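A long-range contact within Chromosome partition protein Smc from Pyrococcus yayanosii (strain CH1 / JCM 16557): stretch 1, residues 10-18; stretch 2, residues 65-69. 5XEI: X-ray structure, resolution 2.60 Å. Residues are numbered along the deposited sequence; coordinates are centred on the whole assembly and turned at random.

Stretch 1, residues 10-18: KGFKSYGNR
Stretch 2, residues 65-69: DLIFA

Two irregular segments of one chain, at least 51 residues apart in sequence wherever they touch, are joined by a single beta bridge between F12 and I67 (CA to CA, 5.1 Å), with K13 CA 4.8 Å from F68 CA. Together they bury 401 Å². Stretch 1 presents a compact loop: F12 to Y15 form a type II' beta turn, with K13 at phi/psi 41/-132 and S14 at -68/5, closed by Y15 N to F12 O at 2.9 Å; outside it, G11 N donates to G16 O at 3.2 Å. G11 itself sits at 76/25, a positive phi that favours glycine.

Stretch 2 begins at D65 (-87/35, chi1 m), whose carboxylate end leads away from the loop. L66 (-92/3, chi1 m, chi2 t) makes the first substantial contact. L66 O accepts a hydrogen bond from K13 N at 3.0 Å, nearly straight at 168°, and takes a CA-H...O contact from F12 CA at 3.6 Å. The CA-to-CB bond of L66 points sideways; L66 CB lies 4.2 Å from CE1 of F12, whose CA-to-CB bond points away although the end of its ring (chi1 t, chi2 82°) comes nearer stretch 2. L66 CD2 is 4.3 Å from CE of K13, a lysine with chi1 m and chi2 t.

I67 (-102/131, chi1 m, chi2 t) contributes chiefly through its backbone. Its CA-to-CB bond points away, while I67 CA makes a CA-H...O contact with G11 O at 3.5 Å. G11 O also accepts the hydrogen bond from F68 N at 3.0 Å and 175°. The two backbone hydrogen bonds thus run in opposite directions between the stretches and flank the F12-I67 pair, fixing the register; the two backbones run antiparallel here.

F68 (-43/112, chi1 t, chi2 60°) has the largest covered area, 114 Å²; its CA-to-CB bond points sideways and the ring lies against the loop backbone from K13 to G16. K13 O lies at the ring edge, near its plane, 3.2 Å from F68 CD1; Y15 O approaches F68 CD1 obliquely at 3.4 Å. Over one face, G16 CA stands 4.1 Å from the centroid of the F68 ring and 6° off the normal, a CH-pi contact; G16 is at -73/-169. The end of the N17 side chain (chi1 m) also comes near the ring. S14 (chi1 p) and Y15 (chi1 m, chi2 71°) direct their CB atoms away, so the loop meets this ring mainly with backbone.

A69 (-82/3) points its CB sideways and ends the stretch beyond contact range.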

# COMPACT_ATOMS: atom_id res chain seq x y z
N LYS A 10 -14.15 26.61 28.20
CA LYS A 10 -13.68 27.78 28.92
C LYS A 10 -13.22 28.82 27.91
O LYS A 10 -12.30 28.57 27.13
CB LYS A 10 -12.57 27.44 29.91
CG LYS A 10 -12.17 28.62 30.78
CD LYS A 10 -11.75 28.19 32.19
CE LYS A 10 -10.25 28.40 32.43
NZ LYS A 10 -9.78 27.70 33.67
N GLY A 11 -13.89 29.97 27.90
CA GLY A 11 -13.57 31.04 26.98
C GLY A 11 -14.03 30.85 25.56
O GLY A 11 -13.45 31.46 24.65
N PHE A 12 -15.07 30.06 25.33
CA PHE A 12 -15.47 29.62 23.99
C PHE A 12 -16.76 30.33 23.58
O PHE A 12 -17.79 30.18 24.25
CB PHE A 12 -15.66 28.10 23.94
CG PHE A 12 -15.89 27.56 22.56
CD1 PHE A 12 -14.80 27.31 21.71
CD2 PHE A 12 -17.17 27.30 22.10
CE1 PHE A 12 -15.02 26.82 20.43
CE2 PHE A 12 -17.40 26.80 20.81
CZ PHE A 12 -16.34 26.57 19.98
N LYS A 13 -16.69 31.08 22.48
CA LYS A 13 -17.84 31.78 21.94
C LYS A 13 -18.70 32.39 23.04
O LYS A 13 -18.17 33.01 23.96
CB LYS A 13 -18.64 30.82 21.08
CG LYS A 13 -17.81 30.22 19.97
CD LYS A 13 -18.69 29.72 18.81
CE LYS A 13 -18.80 30.72 17.69
NZ LYS A 13 -19.54 30.14 16.54
N SER A 14 -20.02 32.19 23.00
CA SER A 14 -20.93 32.81 23.95
C SER A 14 -20.79 32.30 25.39
O SER A 14 -21.59 32.68 26.27
CB SER A 14 -22.37 32.60 23.47
OG SER A 14 -22.67 31.22 23.36
N TYR A 15 -19.87 31.43 25.77
CA TYR A 15 -19.77 30.98 27.15
C TYR A 15 -18.68 31.79 27.84
O TYR A 15 -17.72 32.23 27.20
CB TYR A 15 -19.51 29.46 27.19
CG TYR A 15 -20.66 28.70 26.54
CD1 TYR A 15 -20.85 28.74 25.17
CD2 TYR A 15 -21.58 27.98 27.30
CE1 TYR A 15 -21.91 28.08 24.55
CE2 TYR A 15 -22.65 27.30 26.68
CZ TYR A 15 -22.80 27.36 25.31
OH TYR A 15 -23.85 26.74 24.66
N GLY A 16 -18.87 32.07 29.12
CA GLY A 16 -18.03 33.07 29.76
C GLY A 16 -16.63 32.55 29.99
O GLY A 16 -16.22 31.50 29.48
N ASN A 17 -15.86 33.32 30.78
CA ASN A 17 -14.56 32.83 31.23
C ASN A 17 -14.69 31.69 32.22
O ASN A 17 -13.76 30.89 32.37
CB ASN A 17 -13.75 33.96 31.88
CG ASN A 17 -13.82 35.23 31.10
OD1 ASN A 17 -14.52 36.16 31.48
ND2 ASN A 17 -13.09 35.28 29.99
N ARG A 18 -15.82 31.60 32.93
CA ARG A 18 -16.08 30.45 33.78
C ARG A 18 -16.03 29.16 32.96
O ARG A 18 -16.66 29.06 31.90
CB ARG A 18 -17.45 30.59 34.45
CG ARG A 18 -17.50 31.77 35.40
CD ARG A 18 -18.84 31.91 36.11
NE ARG A 18 -19.75 32.90 35.51
CZ ARG A 18 -19.54 34.22 35.47
NH1 ARG A 18 -18.41 34.74 35.96
NH2 ARG A 18 -20.45 35.03 34.92
N ASP A 65 -11.88 34.33 16.33
CA ASP A 65 -13.19 34.71 16.89
C ASP A 65 -14.04 33.51 17.26
O ASP A 65 -15.26 33.52 17.06
CB ASP A 65 -13.95 35.61 15.93
CG ASP A 65 -13.16 36.83 15.52
OD1 ASP A 65 -12.22 37.23 16.25
OD2 ASP A 65 -13.49 37.41 14.46
N LEU A 66 -13.40 32.45 17.73
CA LEU A 66 -14.02 31.46 18.59
C LEU A 66 -13.80 31.80 20.05
O LEU A 66 -14.18 31.02 20.93
CB LEU A 66 -13.45 30.07 18.31
CG LEU A 66 -13.61 29.54 16.89
CD1 LEU A 66 -12.64 28.45 16.66
CD2 LEU A 66 -14.99 29.00 16.75
N ILE A 67 -13.15 32.93 20.33
CA ILE A 67 -12.77 33.29 21.69
C ILE A 67 -13.74 34.34 22.22
O ILE A 67 -14.07 35.32 21.53
CB ILE A 67 -11.32 33.79 21.74
CG1 ILE A 67 -10.42 32.81 20.98
CG2 ILE A 67 -10.85 33.88 23.18
CD1 ILE A 67 -9.03 33.29 20.74
N PHE A 68 -14.25 34.09 23.43
CA PHE A 68 -15.12 35.03 24.13
C PHE A 68 -14.60 36.45 23.99
O PHE A 68 -13.52 36.78 24.49
CB PHE A 68 -15.22 34.63 25.60
CG PHE A 68 -16.25 35.41 26.37
CD1 PHE A 68 -17.58 35.37 25.99
CD2 PHE A 68 -15.88 36.17 27.48
CE1 PHE A 68 -18.55 36.08 26.69
CE2 PHE A 68 -16.83 36.87 28.20
CZ PHE A 68 -18.18 36.83 27.80
N ALA A 69 -15.34 37.28 23.26
CA ALA A 69 -14.99 38.67 23.06
C ALA A 69 -15.40 39.56 24.23
O ALA A 69 -15.21 40.77 24.16
CB ALA A 69 -15.62 39.16 21.76